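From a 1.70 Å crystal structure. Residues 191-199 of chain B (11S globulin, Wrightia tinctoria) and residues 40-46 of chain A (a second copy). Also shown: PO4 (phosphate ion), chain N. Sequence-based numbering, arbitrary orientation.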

# COMPACT_ATOMS: atom_id res chain seq x y z
N ASN B 191 6.59 1.05 -20.46
CA ASN B 191 7.31 1.40 -21.67
C ASN B 191 7.88 2.78 -21.55
O ASN B 191 7.15 3.77 -21.69
CB ASN B 191 6.36 1.34 -22.84
CG ASN B 191 6.97 1.84 -24.12
OD1 ASN B 191 8.23 1.89 -24.28
ND2 ASN B 191 6.09 2.27 -25.03
N GLN B 192 9.18 2.88 -21.30
CA GLN B 192 9.83 4.18 -21.18
C GLN B 192 10.48 4.67 -22.45
O GLN B 192 11.24 5.65 -22.43
CB GLN B 192 10.88 4.19 -20.05
CG GLN B 192 10.35 3.87 -18.68
CD GLN B 192 11.31 4.16 -17.54
OE1 GLN B 192 12.24 4.98 -17.68
NE2 GLN B 192 11.03 3.59 -16.38
N LEU B 193 10.27 3.94 -23.54
CA LEU B 193 10.95 4.27 -24.80
C LEU B 193 10.12 5.34 -25.53
O LEU B 193 10.35 6.50 -25.29
CB LEU B 193 11.24 3.05 -25.63
CG LEU B 193 12.29 2.12 -25.03
CD1 LEU B 193 12.22 0.74 -25.62
CD2 LEU B 193 13.69 2.71 -25.25
N ASP B 194 9.22 4.94 -26.41
CA ASP B 194 8.31 5.84 -27.07
C ASP B 194 7.15 4.94 -27.57
O ASP B 194 7.16 3.69 -27.36
CB ASP B 194 9.02 6.57 -28.21
CG ASP B 194 9.69 5.56 -29.20
OD1 ASP B 194 9.02 4.66 -29.70
OD2 ASP B 194 10.93 5.62 -29.40
N GLN B 195 6.18 5.53 -28.23
CA GLN B 195 4.93 4.84 -28.48
C GLN B 195 4.95 3.99 -29.76
O GLN B 195 4.11 4.18 -30.68
CB GLN B 195 3.77 5.87 -28.50
CG GLN B 195 3.69 6.69 -27.22
CD GLN B 195 3.51 5.76 -26.02
OE1 GLN B 195 2.50 5.12 -25.91
NE2 GLN B 195 4.53 5.64 -25.19
N ASN B 196 5.89 3.06 -29.79
CA ASN B 196 6.10 2.14 -30.92
C ASN B 196 6.54 0.83 -30.34
O ASN B 196 7.33 0.81 -29.38
CB ASN B 196 7.18 2.65 -31.89
CG ASN B 196 6.84 3.99 -32.51
OD1 ASN B 196 7.31 5.06 -32.03
ND2 ASN B 196 5.94 3.97 -33.49
N LEU B 197 6.02 -0.28 -30.88
CA LEU B 197 6.44 -1.58 -30.38
C LEU B 197 7.79 -2.04 -30.92
O LEU B 197 8.01 -1.99 -32.16
CB LEU B 197 5.37 -2.62 -30.76
CG LEU B 197 5.59 -4.03 -30.28
CD1 LEU B 197 5.55 -4.09 -28.75
CD2 LEU B 197 4.51 -4.96 -30.86
N ARG B 198 8.61 -2.57 -30.02
CA ARG B 198 9.80 -3.32 -30.33
C ARG B 198 9.60 -4.76 -30.08
O ARG B 198 9.00 -5.17 -29.05
CB ARG B 198 11.01 -2.90 -29.47
CG ARG B 198 11.71 -1.62 -29.84
CD ARG B 198 11.01 -0.41 -29.39
NE ARG B 198 11.83 0.81 -29.50
CZ ARG B 198 11.28 1.99 -29.47
NH1 ARG B 198 9.98 2.11 -29.35
NH2 ARG B 198 12.01 3.08 -29.61
N ARG B 199 10.07 -5.60 -31.02
CA ARG B 199 10.11 -7.04 -30.81
C ARG B 199 11.51 -7.54 -30.95
O ARG B 199 12.06 -7.55 -32.03
CB ARG B 199 9.20 -7.82 -31.79
CG ARG B 199 7.75 -7.29 -31.82
CD ARG B 199 6.91 -8.07 -32.84
NE ARG B 199 5.87 -7.24 -33.45
CZ ARG B 199 4.58 -7.51 -33.44
NH1 ARG B 199 4.07 -8.59 -32.80
NH2 ARG B 199 3.77 -6.65 -34.05
P PO4 N . 5.70 -10.79 -29.66
O1 PO4 N . 7.26 -10.39 -29.76
O2 PO4 N . 5.24 -11.99 -28.84
O3 PO4 N . 5.02 -9.73 -28.78
O4 PO4 N . 4.88 -10.60 -30.93
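Chain A 40-46: GIGECDL

This is a loop-on-loop contact between two copies of the 11S globulin, in which a tight turn of chain A has a buried carboxylate of chain B bonded to it. The two stretches bury 365 Å² between them, both sides summed.

Chain A has no regular helix or strand here. A:Gly42 to A:Asp45 form a type I beta turn, closed by the backbone bond from A:Asp45 N to A:Gly42 O at 3.0 Å. Chain B is loop or turn until it enters a strand near its end.

The chains run in opposite directions. A:Cys44 lies nearest B:Leu193, with CA atoms 5.1 Å apart. A:Gly42 lies by B:Asp194, CA to CA 5.7 Å, and A:Gly40 by B:Asn196, CA to CA 6.5 Å.

B:Asp194 points toward the turn. B:Asp194 OD2 accepts a hydrogen bond from A:Cys44 N at 2.8 Å. B:Arg198, from the same chain as B:Asp194, fixes the carboxylate: B:Arg198 NH1 reaches B:Asp194 OD1 at 2.7 Å in a salt bridge, and B:Arg198 NH2 reaches B:Asp194 OD2 at 2.8 Å. The same NH2 of B:Arg198 lies 3.2 Å from A:Cys44 O.

A:Gly42 fits because it has no side chain. An ideal CB on A:Gly42 would lie 2.4 Å from B:Asp194 CG and clash.

A:Cys44 also points toward chain B. A:Cys44 CB packs on B:Leu193 CD2 at 3.7 Å, and A:Cys44 SG is 3.2 Å from B:Leu193 O.

Two waters extend the contact. Water 1 joins A:Glu43 OE1 (2.9 Å) to B:Gln195 N (3.0 Å). Water 2 accepts from B:Arg198 NE at 2.7 Å and donates weakly to A:Cys44 O at 3.4 Å.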

# COMPACT_ATOMS: atom_id res chain seq x y z
N GLY A 40 8.28 2.29 -35.78
CA GLY A 40 9.03 3.18 -36.64
C GLY A 40 9.70 4.25 -35.80
O GLY A 40 10.12 3.99 -34.68
N ILE A 41 9.78 5.47 -36.35
CA ILE A 41 10.51 6.56 -35.69
C ILE A 41 9.78 6.95 -34.41
O ILE A 41 8.53 7.00 -34.32
CB ILE A 41 10.79 7.83 -36.60
CG1 ILE A 41 12.08 8.55 -36.15
CG2 ILE A 41 9.57 8.80 -36.69
CD1 ILE A 41 13.34 7.71 -36.24
N GLY A 42 10.59 7.25 -33.43
CA GLY A 42 10.15 7.68 -32.15
C GLY A 42 11.37 8.28 -31.49
O GLY A 42 12.49 8.03 -31.91
N GLU A 43 11.12 9.02 -30.42
CA GLU A 43 12.18 9.69 -29.71
C GLU A 43 13.26 8.77 -29.09
O GLU A 43 14.42 9.19 -28.91
CB GLU A 43 11.60 10.70 -28.70
CG GLU A 43 10.71 10.19 -27.63
CD GLU A 43 9.22 10.00 -27.96
OE1 GLU A 43 8.73 9.85 -29.14
OE2 GLU A 43 8.47 9.97 -26.95
N CYS A 44 12.93 7.51 -28.85
CA CYS A 44 13.88 6.54 -28.37
C CYS A 44 14.24 5.47 -29.39
O CYS A 44 14.89 4.47 -29.05
CB CYS A 44 13.35 5.88 -27.13
SG CYS A 44 13.56 6.87 -25.63
N ASP A 45 13.92 5.71 -30.65
CA ASP A 45 14.32 4.79 -31.75
C ASP A 45 15.70 5.18 -32.26
O ASP A 45 15.86 5.81 -33.28
CB ASP A 45 13.31 4.80 -32.89
CG ASP A 45 13.66 3.76 -33.98
OD1 ASP A 45 14.45 2.85 -33.70
OD2 ASP A 45 13.06 3.86 -35.07
N LEU A 46 16.68 4.87 -31.44
CA LEU A 46 18.07 5.25 -31.67
C LEU A 46 18.84 4.18 -32.44
O LEU A 46 18.92 3.05 -32.01
CB LEU A 46 18.79 5.47 -30.35
CG LEU A 46 18.12 6.41 -29.35
CD1 LEU A 46 19.04 6.76 -28.18
CD2 LEU A 46 17.65 7.66 -30.06
O HOH W 1 6.30 8.27 -29.41
O HOH W 2 14.47 1.21 -29.73